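Local coordinates for protein flavodoxin (Methanosarcina acetivorans C2A, PDB 5WID) that probably carries electrons between redox partners by means of a bound flavin mononucleotide, as flavodoxins generally do, at residues Leu42-Val53 against Leu74-Ala85. Residues are numbered along the deposited sequence; the frame is centred on the assembly and turned at random.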
ATOM      1  N   LEU A  42      -4.151  14.753   3.025  1.00 16.38           N
ATOM      2  CA  LEU A  42      -3.371  15.054   1.828  1.00 18.13           C
ATOM      3  C   LEU A  42      -1.921  15.376   2.175  1.00 18.34           C
ATOM      4  O   LEU A  42      -0.992  14.871   1.530  1.00 18.76           O
ATOM      5  CB  LEU A  42      -4.016  16.218   1.071  1.00 19.26           C
ATOM      6  CG  LEU A  42      -3.304  16.645  -0.211  1.00 18.57           C
ATOM      7  CD1 LEU A  42      -3.264  15.488  -1.190  1.00 17.93           C
ATOM      8  CD2 LEU A  42      -3.973  17.876  -0.831  1.00 23.28           C
ATOM      9  N   ASP A  43      -1.706  16.205   3.201  1.00 18.68           N
ATOM     10  CA  ASP A  43      -0.340  16.574   3.578  1.00 19.50           C
ATOM     11  C   ASP A  43       0.493  15.367   3.984  1.00 18.56           C
ATOM     12  O   ASP A  43       1.715  15.372   3.796  1.00 19.81           O
ATOM     13  CB  ASP A  43      -0.344  17.586   4.729  1.00 20.90           C
ATOM     14  CG  ASP A  43      -0.698  18.984   4.278  1.00 33.50           C
ATOM     15  OD1 ASP A  43      -1.111  19.790   5.134  1.00 35.57           O
ATOM     16  OD2 ASP A  43      -0.550  19.284   3.074  1.00 35.80           O
ATOM     17  N   GLU A  44      -0.134  14.345   4.574  1.00 17.18           N
ATOM     18  CA  GLU A  44       0.624  13.155   4.957  1.00 18.39           C
ATOM     19  C   GLU A  44       1.136  12.407   3.731  1.00 19.67           C
ATOM     20  O   GLU A  44       2.239  11.848   3.756  1.00 18.02           O
ATOM     21  CB  GLU A  44      -0.237  12.248   5.838  1.00 19.51           C
ATOM     22  CG  GLU A  44      -0.520  12.891   7.193  1.00 25.47           C
ATOM     23  CD  GLU A  44      -1.506  12.112   8.048  1.00 30.24           C
ATOM     24  OE1 GLU A  44      -2.491  11.569   7.507  1.00 22.82           O
ATOM     25  OE2 GLU A  44      -1.296  12.067   9.278  1.00 32.49           O
ATOM     26  N   LEU A  45       0.347  12.379   2.651  1.00 14.88           N
ATOM     27  CA  LEU A  45       0.819  11.788   1.402  1.00 15.29           C
ATOM     28  C   LEU A  45       1.948  12.619   0.798  1.00 17.13           C
ATOM     29  O   LEU A  45       2.961  12.069   0.349  1.00 16.92           O
ATOM     30  CB  LEU A  45      -0.343  11.675   0.405  1.00 15.77           C
ATOM     31  CG  LEU A  45      -1.465  10.693   0.761  1.00 18.67           C
ATOM     32  CD1 LEU A  45      -2.571  10.750  -0.287  1.00 19.07           C
ATOM     33  CD2 LEU A  45      -0.929   9.290   0.904  1.00 19.37           C
ATOM     34  N   LYS A  46       1.784  13.950   0.781  1.00 15.43           N
ATOM     35  CA  LYS A  46       2.814  14.829   0.231  1.00 16.28           C
ATOM     36  C   LYS A  46       4.128  14.684   0.987  1.00 17.53           C
ATOM     37  O   LYS A  46       5.206  14.751   0.388  1.00 18.44           O
ATOM     38  CB  LYS A  46       2.346  16.286   0.280  1.00 16.49           C
ATOM     39  CG  LYS A  46       1.164  16.616  -0.626  1.00 16.78           C
ATOM     40  CD  LYS A  46       0.659  18.026  -0.336  1.00 22.14           C
ATOM     41  CE  LYS A  46      -0.239  18.541  -1.450  1.00 20.30           C
ATOM     42  NZ  LYS A  46      -0.592  19.987  -1.242  1.00 21.56           N
ATOM     43  N   GLU A  47       4.056  14.482   2.303  1.00 17.10           N
ATOM     44  CA  GLU A  47       5.267  14.401   3.116  1.00 16.73           C
ATOM     45  C   GLU A  47       6.051  13.114   2.862  1.00 16.47           C
ATOM     46  O   GLU A  47       7.277  13.097   3.022  1.00 18.63           O
ATOM     47  CB  GLU A  47       4.885  14.509   4.596  1.00 27.01           C
ATOM     48  CG  GLU A  47       6.029  14.246   5.572  1.00 48.36           C
ATOM     49  CD  GLU A  47       5.556  13.989   6.998  1.00 56.93           C
ATOM     50  OE1 GLU A  47       6.384  14.136   7.921  1.00 59.30           O
ATOM     51  OE2 GLU A  47       4.370  13.638   7.198  1.00 52.00           O
ATOM     52  N   ALA A  48       5.378  12.039   2.465  1.00 17.37           N
ATOM     53  CA  ALA A  48       6.000  10.717   2.431  1.00 17.14           C
ATOM     54  C   ALA A  48       6.905  10.527   1.217  1.00 19.32           C
ATOM     55  O   ALA A  48       6.591  10.984   0.114  1.00 18.53           O
ATOM     56  CB  ALA A  48       4.916   9.638   2.436  1.00 15.75           C
ATOM     57  N   GLU A  49       8.034   9.831   1.428  1.00 17.90           N
ATOM     58  CA  GLU A  49       8.901   9.416   0.325  1.00 18.46           C
ATOM     59  C   GLU A  49       8.393   8.154  -0.362  1.00 18.67           C
ATOM     60  O   GLU A  49       8.705   7.927  -1.538  1.00 19.95           O
ATOM     61  CB  GLU A  49      10.332   9.163   0.822  1.00 19.06           C
ATOM     62  CG  GLU A  49      11.239  10.396   0.803  1.00 26.14           C
ATOM     63  CD  GLU A  49      10.991  11.293   1.988  1.00 32.94           C
ATOM     64  OE1 GLU A  49      10.468  10.798   3.013  1.00 31.71           O
ATOM     65  OE2 GLU A  49      11.318  12.493   1.905  1.00 28.91           O
ATOM     66  N   ALA A  50       7.623   7.323   0.346  1.00 14.84           N
ATOM     67  CA  ALA A  50       7.084   6.086  -0.205  1.00 13.39           C
ATOM     68  C   ALA A  50       5.639   5.953   0.246  1.00 14.81           C
ATOM     69  O   ALA A  50       5.315   6.242   1.402  1.00 16.09           O
ATOM     70  CB  ALA A  50       7.884   4.852   0.253  1.00 16.31           C
ATOM     71  N   ILE A  51       4.778   5.519  -0.668  1.00 12.62           N
ATOM     72  CA  ILE A  51       3.354   5.357  -0.394  1.00 11.84           C
ATOM     73  C   ILE A  51       2.956   3.963  -0.849  1.00 11.19           C
ATOM     74  O   ILE A  51       3.011   3.663  -2.051  1.00 13.64           O
ATOM     75  CB  ILE A  51       2.500   6.418  -1.109  1.00 11.62           C
ATOM     76  CG1 ILE A  51       2.912   7.821  -0.657  1.00 13.22           C
ATOM     77  CG2 ILE A  51       1.007   6.166  -0.842  1.00 14.94           C
ATOM     78  CD1 ILE A  51       2.369   8.956  -1.559  1.00 14.71           C
ATOM     79  N   ALA A  52       2.547   3.119   0.101  1.00 11.94           N
ATOM     80  CA  ALA A  52       2.010   1.796  -0.197  1.00 10.31           C
ATOM     81  C   ALA A  52       0.495   1.867  -0.060  1.00 11.61           C
ATOM     82  O   ALA A  52      -0.016   2.476   0.886  1.00 14.57           O
ATOM     83  CB  ALA A  52       2.589   0.736   0.754  1.00 10.95           C
ATOM     84  N   VAL A  53      -0.227   1.297  -1.027  1.00 11.19           N
ATOM     85  CA  VAL A  53      -1.686   1.379  -1.042  1.00 13.33           C
ATOM     86  C   VAL A  53      -2.260  -0.027  -1.173  1.00 15.77           C
ATOM     87  O   VAL A  53      -1.839  -0.787  -2.053  1.00 12.31           O
ATOM     88  CB  VAL A  53      -2.194   2.275  -2.183  1.00 11.47           C
ATOM     89  CG1 VAL A  53      -3.725   2.278  -2.234  1.00 15.47           C
ATOM     90  CG2 VAL A  53      -1.673   3.720  -2.007  1.00 12.52           C
ATOM     91  N   LEU A  74      -4.785  10.851  -4.015  1.00 16.56           N
ATOM     92  CA  LEU A  74      -3.400  10.477  -4.304  1.00 17.15           C
ATOM     93  C   LEU A  74      -2.845  11.272  -5.484  1.00 17.21           C
ATOM     94  O   LEU A  74      -1.698  11.738  -5.445  1.00 17.81           O
ATOM     95  CB  LEU A  74      -3.296   8.972  -4.568  1.00 16.47           C
ATOM     96  CG  LEU A  74      -1.875   8.432  -4.771  1.00 17.17           C
ATOM     97  CD1 LEU A  74      -0.996   8.719  -3.536  1.00 18.11           C
ATOM     98  CD2 LEU A  74      -1.891   6.924  -5.076  1.00 17.31           C
ATOM     99  N   VAL A  75      -3.642  11.447  -6.542  1.00 16.85           N
ATOM    100  CA  VAL A  75      -3.199  12.271  -7.667  1.00 18.64           C
ATOM    101  C   VAL A  75      -2.891  13.690  -7.200  1.00 20.07           C
ATOM    102  O   VAL A  75      -1.896  14.289  -7.620  1.00 23.51           O
ATOM    103  CB  VAL A  75      -4.248  12.260  -8.795  1.00 19.39           C
ATOM    104  CG1 VAL A  75      -3.879  13.273  -9.872  1.00 27.55           C
ATOM    105  CG2 VAL A  75      -4.354  10.874  -9.406  1.00 21.06           C
ATOM    106  N   ALA A  76      -3.722  14.237  -6.307  1.00 20.08           N
ATOM    107  CA  ALA A  76      -3.534  15.616  -5.857  1.00 20.44           C
ATOM    108  C   ALA A  76      -2.290  15.787  -4.991  1.00 19.67           C
ATOM    109  O   ALA A  76      -1.833  16.921  -4.803  1.00 20.36           O
ATOM    110  CB  ALA A  76      -4.758  16.097  -5.074  1.00 22.14           C
ATOM    111  N   SER A  77      -1.740  14.699  -4.459  1.00 19.09           N
ATOM    112  CA  SER A  77      -0.553  14.766  -3.614  1.00 19.40           C
ATOM    113  C   SER A  77       0.739  14.886  -4.410  1.00 20.07           C
ATOM    114  O   SER A  77       1.815  14.928  -3.802  1.00 18.73           O
ATOM    115  CB  SER A  77      -0.496  13.538  -2.697  1.00 16.96           C
ATOM    116  OG  SER A  77      -0.070  12.372  -3.391  1.00 18.54           O
ATOM    117  N   ASN A  78       0.660  14.952  -5.739  1.00 22.52           N
ATOM    118  CA  ASN A  78       1.827  15.096  -6.606  0.53 23.82           C
ATOM    119  C   ASN A  78       2.838  13.990  -6.322  1.00 19.55           C
ATOM    120  O   ASN A  78       3.952  14.265  -5.862  1.00 18.75           O
ATOM    121  CB  ASN A  78       2.489  16.467  -6.427  0.53 28.76           C
ATOM    122  CG  ASN A  78       1.687  17.597  -7.057  0.53 38.00           C
ATOM    123  OD1 ASN A  78       0.690  17.360  -7.742  0.53 44.47           O
ATOM    124  ND2 ASN A  78       2.122  18.835  -6.827  0.53 31.57           N
ATOM    125  N   PRO A  79       2.502  12.727  -6.597  1.00 18.32           N
ATOM    126  CA  PRO A  79       3.404  11.618  -6.267  1.00 17.97           C
ATOM    127  C   PRO A  79       4.401  11.244  -7.356  1.00 18.20           C
ATOM    128  O   PRO A  79       5.040  10.193  -7.231  1.00 16.05           O
ATOM    129  CB  PRO A  79       2.411  10.466  -6.036  1.00 17.17           C
ATOM    130  CG  PRO A  79       1.350  10.739  -7.074  1.00 20.50           C
ATOM    131  CD  PRO A  79       1.257  12.243  -7.221  1.00 20.76           C
ATOM    132  N   GLN A  80       4.555  12.056  -8.401  1.00 18.90           N
ATOM    133  CA  GLN A  80       5.482  11.724  -9.474  1.00 17.03           C
ATOM    134  C   GLN A  80       6.879  11.487  -8.918  1.00 20.87           C
ATOM    135  O   GLN A  80       7.384  12.282  -8.121  1.00 18.40           O
ATOM    136  CB  GLN A  80       5.512  12.855 -10.510  1.00 17.67           C
ATOM    137  CG  GLN A  80       4.130  13.228 -11.018  1.00 26.62           C
ATOM    138  CD  GLN A  80       3.576  14.509 -10.392  1.00 36.90           C
ATOM    139  OE1 GLN A  80       3.578  14.684  -9.163  1.00 27.58           O
ATOM    140  NE2 GLN A  80       3.094  15.412 -11.242  1.00 32.22           N
ATOM    141  N   GLY A  81       7.500  10.378  -9.336  1.00 17.49           N
ATOM    142  CA  GLY A  81       8.847  10.044  -8.915  1.00 18.47           C
ATOM    143  C   GLY A  81       8.960   9.359  -7.566  1.00 19.25           C
ATOM    144  O   GLY A  81      10.068   8.958  -7.185  1.00 21.07           O
ATOM    145  N   LYS A  82       7.862   9.220  -6.825  1.00 17.44           N
ATOM    146  CA  LYS A  82       7.927   8.614  -5.506  1.00 17.33           C
ATOM    147  C   LYS A  82       7.880   7.093  -5.603  1.00 16.89           C
ATOM    148  O   LYS A  82       7.418   6.518  -6.591  1.00 19.35           O
ATOM    149  CB  LYS A  82       6.772   9.089  -4.622  1.00 17.07           C
ATOM    150  CG  LYS A  82       6.870  10.547  -4.234  1.00 20.06           C
ATOM    151  CD  LYS A  82       5.840  10.861  -3.152  1.00 19.37           C
ATOM    152  CE  LYS A  82       5.958  12.302  -2.692  1.00 19.61           C
ATOM    153  NZ  LYS A  82       5.034  12.566  -1.547  1.00 17.68           N
ATOM    154  N   ILE A  83       8.368   6.455  -4.539  1.00 14.76           N
ATOM    155  CA  ILE A  83       8.300   5.006  -4.411  1.00 12.75           C
ATOM    156  C   ILE A  83       6.863   4.612  -4.108  1.00 15.06           C
ATOM    157  O   ILE A  83       6.244   5.142  -3.179  1.00 15.60           O
ATOM    158  CB  ILE A  83       9.236   4.528  -3.295  1.00 15.49           C
ATOM    159  CG1 ILE A  83      10.692   4.896  -3.607  1.00 18.19           C
ATOM    160  CG2 ILE A  83       9.039   3.030  -3.042  1.00 14.94           C
ATOM    161  CD1 ILE A  83      11.542   5.059  -2.348  1.00 20.21           C
ATOM    162  N   GLY A  84       6.322   3.692  -4.894  1.00 15.70           N
ATOM    163  CA  GLY A  84       5.009   3.148  -4.597  1.00 15.41           C
ATOM    164  C   GLY A  84       5.043   1.654  -4.338  1.00 14.72           C
ATOM    165  O   GLY A  84       5.990   0.973  -4.744  1.00 15.34           O
ATOM    166  N   ALA A  85       4.019   1.137  -3.657  1.00 11.81           N
ATOM    167  CA  ALA A  85       3.850  -0.300  -3.472  1.00 11.93           C
ATOM    168  C   ALA A  85       2.358  -0.593  -3.417  1.00 14.20           C
ATOM    169  O   ALA A  85       1.567   0.240  -2.970  1.00 14.27           O
ATOM    170  CB  ALA A  85       4.550  -0.807  -2.201  1.00 12.58           C
TER
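The flat groups here are peptide carbonyls, and Lys82 meets two of them differently: its NZ lies in the plane of the Ala48 carbonyl, 2.8 Å from Ala48 O, but sits over the face of the Lys46 carbonyl, 57° out of its plane and 2.9 Å from Lys46 O. The lysine chain reaches there extended beyond CG, passing Ala48 O with CD and CE. Beyond Lys82 the strands 50-53 and 83-85 run parallel: Ile51 N bonds to Ile83 O at 2.9 Å, Ile51 O takes Ala85 N, and Val53 N closes on Ala85 O at 2.8 Å. Ala50, Ala52, Ile83 and Ala85 share one face of this sheet, covered by helix 124-143. On the other, Ile51 CD1 rests 3.9 Å from Leu74 CD1, the two chains lying alongside but pointing opposite ways, while Leu45 sets its CD1 across Leu74, roughly perpendicular to it. Ser77 CB fits against Leu45 CB at 3.6 Å; a chi1 of 76° turns Ser77 OG back to donate a hydrogen bond to Leu74 O, 2.7 Å away. A methionine in place of Lys82 would probably leave the carbonyls of Lys46 and Ala48 without their shared donor and free the turn after helix 42-47 to shift. In this flavodoxin-like alpha/beta fold, then, one ammonium ties the strand 83-90 side to the carbonyl end of a helix, where the helix dipole would probably strengthen its hold.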